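Side-chain contacts in MmeI (Methylophilus methylotrophus, PDB 5HR4), which acts as a Type IIL restriction-modification enzyme on DNA and probably methylates adenine at N6 with S-adenosyl-L-methionine as methyl donor: residues N539-G544 / S548-L553; H581-G586 / P617-G622. One frame throughout, in Å; residues are numbered along the deposited sequence.

Contact 1: N539-G544 / S548-L553; sequences NSITQG and SLLWPL. With nucleotides of chain B.
The indole of Trp551 meets Ile541 at its edge: the carbonyl oxygen of Ile541 lies in the ring plane and takes the hydrogen bond from Trp551 NE1 (3.2 Å from NE1 to O). On one face of the same indole, displaced toward the rim, sits CG of the preceding Leu550, 4.2 Å above the plane. The bond is straight at both ends, with an angle of 166° at the hydrogen and the donor almost in line with the C=O bond of Ile541. Trp551 turns CG away from its own carbonyl carbon (chi1 -68°), and from the helix 544-556 this swings the pyrrole edge back to the turn at the end of strand 532-538. Leu550 reaches the same turn by CD2, 4.3 Å from CB of Ile541, a loose apolar touch beside the polar one. The turn is closed internally, Asn539 O receiving both the backbone N of Thr542 and its hydroxyl OG1 (2.7 Å from OG1 to O). Its other flank faces DNA: Ser540 OG makes a hydrogen bond to OP1 of DG6 of chain B, modelled very short, and CA of Gly544 lies 3.5 Å from OP1 of DC5 of chain B. A phenylalanine in place of Trp551 would probably leave the buried Ile541 carbonyl without this donor. One directional bond, rather than extensive apolar overlap, thus ties the strand-to-helix turn of the methyltransferase fold to the helix that follows it.

Contact 2: H581-G586 / P617-G622; sequences HCVIIG and PYLRDG
Leu619 carries this contact alone for the loop 617-622, its two methyls resting on Val583 and Ile585 of strand 581-588. The loop begins at Pro617, which packs on Val547 and Trp551 of helix 544-556. Tyr618 comes next; its hydroxyl is hydrogen-bonded to the backbone N of Ala627. At Leu619 the backbone takes a left-handed conformation (phi 66°, psi 34°), and the side chain is sent toward the strand in extended form, CD1 continuing the line of the chain (chi2 -178°) and CD2 branching off it. CD1 lies against the flank of Val583, 3.7 Å from its CG1 and 3.8 Å from its CB, the two side chains crossing obliquely. CD2 meets the other neighbour, 4.1 Å from CG1 of Ile585, and there the side chains cross at about a right angle. The fork of the leucine therefore spans two residues that leave the strand on the same side, while the intervening Ile584 turns to the other. Beyond it, Arg620 folds back along the loop, with NH2 over one face of the Tyr618 ring near its rim and NH1 bonded to Asn800 O. Asp621 follows, its carboxylate oxygens accepting from the backbone N of Lys613 and of Asn614, and Gly622 ends the segment with its O accepting from Asn614 ND2. Polar bonds thus fix the loop to its own surroundings, and contact with strand 581-588 is left to apolar branches with no hydrogen bond across it.

Overall arrangement
The two contacts follow one another along the chain, yet their centres are 10 Å apart and they share a boundary. Asn539 N lies 3.0 Å from His581 O, a probable hydrogen bond between the end of strand 532-538 and its antiparallel neighbour. Trp551 CG is 3.4 Å from Pro617 CB, and Thr542 CG2 is 3.6 Å from Leu619 CG, so contact 1 meets the loop of contact 2. The strand order, with antiparallel 581-588 between 532-538 and 560-569, is that of class I methyltransferases. Sinefungin is about 13 Å from the side chains of both Ile541 and Val583; contact 1 reaches DNA phosphates instead.

Contact 1: N539-G544 / S548-L553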
loop_
_atom_site.group_PDB
_atom_site.type_symbol
_atom_site.label_atom_id
_atom_site.label_comp_id
_atom_site.label_asym_id
_atom_site.label_seq_id
_atom_site.Cartn_x
_atom_site.Cartn_y
_atom_site.Cartn_z
ATOM N N ASN A 539 -2.895 -3.262 -4.130
ATOM C CA ASN A 539 -3.481 -3.766 -5.359
ATOM C C ASN A 539 -4.750 -4.542 -5.091
ATOM O O ASN A 539 -5.476 -4.852 -6.045
ATOM C CB ASN A 539 -2.464 -4.611 -6.126
ATOM C CG ASN A 539 -1.865 -5.714 -5.291
ATOM O OD1 ASN A 539 -1.893 -5.669 -4.064
ATOM N ND2 ASN A 539 -1.306 -6.712 -5.955
ATOM N N SER A 540 -5.051 -4.796 -3.811
ATOM C CA SER A 540 -6.174 -5.636 -3.409
ATOM C C SER A 540 -7.517 -5.029 -3.790
ATOM O O SER A 540 -8.471 -5.771 -4.051
ATOM C CB SER A 540 -6.120 -5.877 -1.901
ATOM O OG SER A 540 -5.497 -7.116 -1.609
ATOM N N ILE A 541 -7.616 -3.692 -3.836
ATOM C CA ILE A 541 -8.866 -3.036 -4.224
ATOM C C ILE A 541 -9.159 -3.159 -5.706
ATOM O O ILE A 541 -10.158 -2.598 -6.172
ATOM C CB ILE A 541 -8.906 -1.531 -3.892
ATOM C CG1 ILE A 541 -7.931 -0.745 -4.784
ATOM C CG2 ILE A 541 -8.624 -1.270 -2.388
ATOM C CD1 ILE A 541 -7.980 0.788 -4.523
ATOM N N THR A 542 -8.329 -3.873 -6.465
ATOM C CA THR A 542 -8.611 -4.160 -7.866
ATOM C C THR A 542 -8.739 -5.656 -8.099
ATOM O O THR A 542 -8.677 -6.111 -9.250
ATOM C CB THR A 542 -7.536 -3.577 -8.804
ATOM O OG1 THR A 542 -6.248 -4.123 -8.482
ATOM C CG2 THR A 542 -7.473 -2.048 -8.704
ATOM N N GLN A 543 -8.920 -6.430 -7.030
ATOM C CA GLN A 543 -8.886 -7.883 -7.097
ATOM C C GLN A 543 -9.952 -8.454 -6.169
ATOM O O GLN A 543 -10.362 -7.819 -5.193
ATOM C CB GLN A 543 -7.497 -8.426 -6.708
ATOM C CG GLN A 543 -6.318 -7.818 -7.497
ATOM C CD GLN A 543 -4.959 -8.077 -6.847
ATOM O OE1 GLN A 543 -4.879 -8.688 -5.796
ATOM N NE2 GLN A 543 -3.891 -7.596 -7.468
ATOM N N GLY A 544 -10.405 -9.658 -6.509
ATOM C CA GLY A 544 -11.235 -10.468 -5.640
ATOM C C GLY A 544 -12.426 -9.741 -5.055
ATOM O O GLY A 544 -13.073 -8.919 -5.718
ATOM N N SER A 548 -16.256 -5.961 -6.393
ATOM C CA SER A 548 -17.706 -5.832 -6.373
ATOM C C SER A 548 -18.187 -4.796 -5.366
ATOM O O SER A 548 -19.300 -4.284 -5.519
ATOM C CB SER A 548 -18.356 -7.180 -6.045
ATOM O OG SER A 548 -17.770 -8.254 -6.779
ATOM N N LEU A 549 -17.409 -4.487 -4.326
ATOM C CA LEU A 549 -17.924 -3.620 -3.271
ATOM C C LEU A 549 -17.533 -2.170 -3.438
ATOM O O LEU A 549 -18.169 -1.314 -2.823
ATOM C CB LEU A 549 -17.457 -4.084 -1.887
ATOM C CG LEU A 549 -17.695 -5.562 -1.562
ATOM C CD1 LEU A 549 -17.046 -5.895 -0.245
ATOM C CD2 LEU A 549 -19.178 -5.949 -1.581
ATOM N N LEU A 550 -16.519 -1.868 -4.247
ATOM C CA LEU A 550 -16.042 -0.495 -4.386
ATOM C C LEU A 550 -16.430 0.154 -5.702
ATOM O O LEU A 550 -16.792 1.333 -5.724
ATOM C CB LEU A 550 -14.518 -0.438 -4.247
ATOM C CG LEU A 550 -13.923 0.961 -4.428
ATOM C CD1 LEU A 550 -14.595 1.940 -3.484
ATOM C CD2 LEU A 550 -12.446 0.940 -4.163
ATOM N N TRP A 551 -16.371 -0.581 -6.791
ATOM C CA TRP A 551 -16.522 0.023 -8.108
ATOM C C TRP A 551 -17.969 0.220 -8.559
ATOM O O TRP A 551 -18.233 1.156 -9.327
ATOM C CB TRP A 551 -15.715 -0.804 -9.104
ATOM C CG TRP A 551 -14.298 -0.610 -8.755
ATOM C CD1 TRP A 551 -13.505 -1.439 -8.010
ATOM C CD2 TRP A 551 -13.515 0.550 -9.040
ATOM N NE1 TRP A 551 -12.257 -0.880 -7.850
ATOM C CE2 TRP A 551 -12.239 0.345 -8.472
ATOM C CE3 TRP A 551 -13.759 1.734 -9.748
ATOM C CZ2 TRP A 551 -11.212 1.282 -8.588
ATOM C CZ3 TRP A 551 -12.743 2.662 -9.857
ATOM C CH2 TRP A 551 -11.484 2.431 -9.278
ATOM N N PRO A 552 -18.935 -0.605 -8.128
ATOM C CA PRO A 552 -20.337 -0.224 -8.352
ATOM C C PRO A 552 -20.646 1.171 -7.841
ATOM O O PRO A 552 -21.236 1.986 -8.564
ATOM C CB PRO A 552 -21.102 -1.312 -7.592
ATOM C CG PRO A 552 -20.262 -2.502 -7.758
ATOM C CD PRO A 552 -18.842 -2.001 -7.655
ATOM N N LEU A 553 -20.237 1.476 -6.609
ATOM C CA LEU A 553 -20.484 2.802 -6.062
ATOM C C LEU A 553 -19.717 3.875 -6.826
ATOM O O LEU A 553 -20.251 4.963 -7.077
ATOM C CB LEU A 553 -20.116 2.830 -4.583
ATOM C CG LEU A 553 -20.188 4.214 -3.943
ATOM C CD1 LEU A 553 -21.627 4.692 -3.844
ATOM C CD2 LEU A 553 -19.505 4.211 -2.577
ATOM P P DG B 6 -5.291 -8.599 1.189
ATOM O OP1 DG B 6 -5.273 -7.203 0.683
ATOM O OP2 DG B 6 -4.804 -9.710 0.312
ATOM O "O5'" DG B 6 -4.557 -8.606 2.621
ATOM C "C5'" DG B 6 -5.060 -7.750 3.647
ATOM C "C4'" DG B 6 -4.245 -7.867 4.914
ATOM O "O4'" DG B 6 -4.358 -9.214 5.461
ATOM C "C3'" DG B 6 -2.759 -7.609 4.766
ATOM O "O3'" DG B 6 -2.275 -7.102 5.978
ATOM C "C2'" DG B 6 -2.201 -9.012 4.490
ATOM C "C1'" DG B 6 -3.134 -9.907 5.319
ATOM N N9 DG B 6 -3.409 -11.210 4.703
ATOM C C8 DG B 6 -3.460 -11.492 3.364
ATOM N N7 DG B 6 -3.718 -12.747 3.105
ATOM C C5 DG B 6 -3.849 -13.332 4.351
ATOM C C6 DG B 6 -4.132 -14.673 4.700
ATOM O O6 DG B 6 -4.331 -15.634 3.948
ATOM N N1 DG B 6 -4.174 -14.849 6.081
ATOM C C2 DG B 6 -3.965 -13.852 7.008
ATOM N N2 DG B 6 -4.050 -14.208 8.298
ATOM N N3 DG B 6 -3.704 -12.593 6.693
ATOM C C4 DG B 6 -3.661 -12.405 5.348
ATOM P P DC B 5 -9.848 -11.894 -1.425
ATOM O OP1 DC B 5 -10.247 -10.755 -2.292
ATOM O OP2 DC B 5 -9.068 -13.040 -1.923
ATOM O "O5'" DC B 5 -8.973 -11.301 -0.241
ATOM C "C5'" DC B 5 -9.472 -10.272 0.558
ATOM C "C4'" DC B 5 -8.735 -10.282 1.870
ATOM O "O4'" DC B 5 -8.964 -11.525 2.538
ATOM C "C3'" DC B 5 -7.230 -10.248 1.736
ATOM O "O3'" DC B 5 -6.813 -8.926 1.565
ATOM C "C2'" DC B 5 -6.759 -10.832 3.076
ATOM C "C1'" DC B 5 -7.972 -11.658 3.531
ATOM N N1 DC B 5 -7.708 -13.079 3.709
ATOM C C2 DC B 5 -7.788 -13.625 4.991
ATOM O O2 DC B 5 -8.037 -12.878 5.936
ATOM N N3 DC B 5 -7.570 -14.950 5.160
ATOM C C4 DC B 5 -7.293 -15.713 4.094
ATOM N N4 DC B 5 -7.086 -17.025 4.289
ATOM C C5 DC B 5 -7.216 -15.162 2.777
ATOM C C6 DC B 5 -7.439 -13.856 2.636
#

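Contact 2: H581-G586 / P617-G622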
loop_
_atom_site.group_PDB
_atom_site.type_symbol
_atom_site.label_atom_id
_atom_site.label_comp_id
_atom_site.label_asym_id
_atom_site.label_seq_id
_atom_site.Cartn_x
_atom_site.Cartn_y
_atom_site.Cartn_z
ATOM N N HIS A 581 2.122 -5.019 -2.374
ATOM C CA HIS A 581 2.116 -4.754 -3.802
ATOM C C HIS A 581 1.064 -3.690 -4.096
ATOM O O HIS A 581 -0.017 -3.707 -3.499
ATOM C CB HIS A 581 1.828 -6.041 -4.592
ATOM C CG HIS A 581 3.008 -6.963 -4.711
ATOM N ND1 HIS A 581 3.030 -8.037 -5.578
ATOM C CD2 HIS A 581 4.211 -6.957 -4.083
ATOM C CE1 HIS A 581 4.201 -8.649 -5.481
ATOM N NE2 HIS A 581 4.934 -8.016 -4.579
ATOM N N CYS A 582 1.362 -2.787 -5.037
ATOM C CA CYS A 582 0.614 -1.546 -5.208
ATOM C C CYS A 582 0.030 -1.374 -6.603
ATOM O O CYS A 582 0.412 -2.049 -7.562
ATOM C CB CYS A 582 1.498 -0.338 -4.922
ATOM S SG CYS A 582 1.937 -0.299 -3.226
ATOM N N VAL A 583 -0.906 -0.433 -6.692
ATOM C CA VAL A 583 -1.394 0.122 -7.940
ATOM C C VAL A 583 -1.456 1.629 -7.751
ATOM O O VAL A 583 -1.304 2.140 -6.638
ATOM C CB VAL A 583 -2.773 -0.435 -8.340
ATOM C CG1 VAL A 583 -2.672 -1.915 -8.638
ATOM C CG2 VAL A 583 -3.767 -0.198 -7.220
ATOM N N ILE A 584 -1.631 2.341 -8.864
ATOM C CA ILE A 584 -1.906 3.774 -8.875
ATOM C C ILE A 584 -3.115 3.982 -9.767
ATOM O O ILE A 584 -3.126 3.511 -10.907
ATOM C CB ILE A 584 -0.721 4.610 -9.399
ATOM C CG1 ILE A 584 0.542 4.365 -8.578
ATOM C CG2 ILE A 584 -1.077 6.085 -9.370
ATOM C CD1 ILE A 584 1.768 5.076 -9.108
ATOM N N ILE A 585 -4.130 4.681 -9.263
ATOM C CA ILE A 585 -5.397 4.840 -9.977
ATOM C C ILE A 585 -5.651 6.320 -10.174
ATOM O O ILE A 585 -5.985 7.038 -9.222
ATOM C CB ILE A 585 -6.572 4.191 -9.232
ATOM C CG1 ILE A 585 -6.372 2.668 -9.160
ATOM C CG2 ILE A 585 -7.854 4.495 -9.967
ATOM C CD1 ILE A 585 -7.266 1.931 -8.137
ATOM N N GLY A 586 -5.511 6.783 -11.426
ATOM C CA GLY A 586 -5.909 8.132 -11.784
ATOM C C GLY A 586 -7.357 8.158 -12.242
ATOM O O GLY A 586 -7.762 7.366 -13.099
ATOM N N PRO A 617 -12.353 -1.626 -13.789
ATOM C CA PRO A 617 -12.189 -1.648 -12.322
ATOM C C PRO A 617 -11.107 -2.628 -11.859
ATOM O O PRO A 617 -10.522 -2.426 -10.788
ATOM C CB PRO A 617 -13.587 -2.030 -11.810
ATOM C CG PRO A 617 -14.371 -2.481 -13.037
ATOM C CD PRO A 617 -13.745 -1.820 -14.221
ATOM N N TYR A 618 -10.805 -3.666 -12.643
ATOM C CA TYR A 618 -9.627 -4.502 -12.426
ATOM C C TYR A 618 -8.338 -3.894 -13.000
ATOM O O TYR A 618 -7.272 -4.526 -12.893
ATOM C CB TYR A 618 -9.834 -5.884 -13.055
ATOM C CG TYR A 618 -11.064 -6.643 -12.627
ATOM C CD1 TYR A 618 -12.260 -6.519 -13.316
ATOM C CD2 TYR A 618 -11.018 -7.516 -11.535
ATOM C CE1 TYR A 618 -13.380 -7.245 -12.927
ATOM C CE2 TYR A 618 -12.123 -8.225 -11.138
ATOM C CZ TYR A 618 -13.301 -8.094 -11.837
ATOM O OH TYR A 618 -14.413 -8.815 -11.436
ATOM N N LEU A 619 -8.414 -2.693 -13.599
ATOM C CA LEU A 619 -7.304 -2.031 -14.298
ATOM C C LEU A 619 -6.871 -2.787 -15.545
ATOM O O LEU A 619 -5.691 -2.787 -15.892
ATOM C CB LEU A 619 -6.093 -1.808 -13.395
ATOM C CG LEU A 619 -6.368 -1.175 -12.041
ATOM C CD1 LEU A 619 -5.063 -0.990 -11.296
ATOM C CD2 LEU A 619 -7.064 0.136 -12.269
ATOM N N ARG A 620 -7.806 -3.433 -16.231
ATOM C CA ARG A 620 -7.518 -4.088 -17.498
ATOM C C ARG A 620 -8.175 -3.345 -18.656
ATOM O O ARG A 620 -9.133 -2.581 -18.489
ATOM C CB ARG A 620 -8.005 -5.539 -17.494
ATOM C CG ARG A 620 -7.185 -6.488 -16.644
ATOM C CD ARG A 620 -7.701 -7.907 -16.830
ATOM N NE ARG A 620 -9.080 -8.010 -16.367
ATOM C CZ ARG A 620 -9.444 -8.603 -15.234
ATOM N NH1 ARG A 620 -8.533 -9.179 -14.455
ATOM N NH2 ARG A 620 -10.723 -8.643 -14.893
ATOM N N ASP A 621 -7.668 -3.597 -19.856
ATOM C CA ASP A 621 -8.320 -3.072 -21.047
ATOM C C ASP A 621 -9.438 -4.041 -21.416
ATOM O O ASP A 621 -9.212 -5.058 -22.072
ATOM C CB ASP A 621 -7.327 -2.892 -22.180
ATOM C CG ASP A 621 -7.909 -2.103 -23.328
ATOM O OD1 ASP A 621 -9.132 -1.826 -23.263
ATOM O OD2 ASP A 621 -7.148 -1.773 -24.283
ATOM N N GLY A 622 -10.646 -3.746 -20.971
ATOM C CA GLY A 622 -11.767 -4.583 -21.322
ATOM C C GLY A 622 -13.075 -3.976 -20.884
ATOM O O GLY A 622 -13.159 -2.777 -20.603
#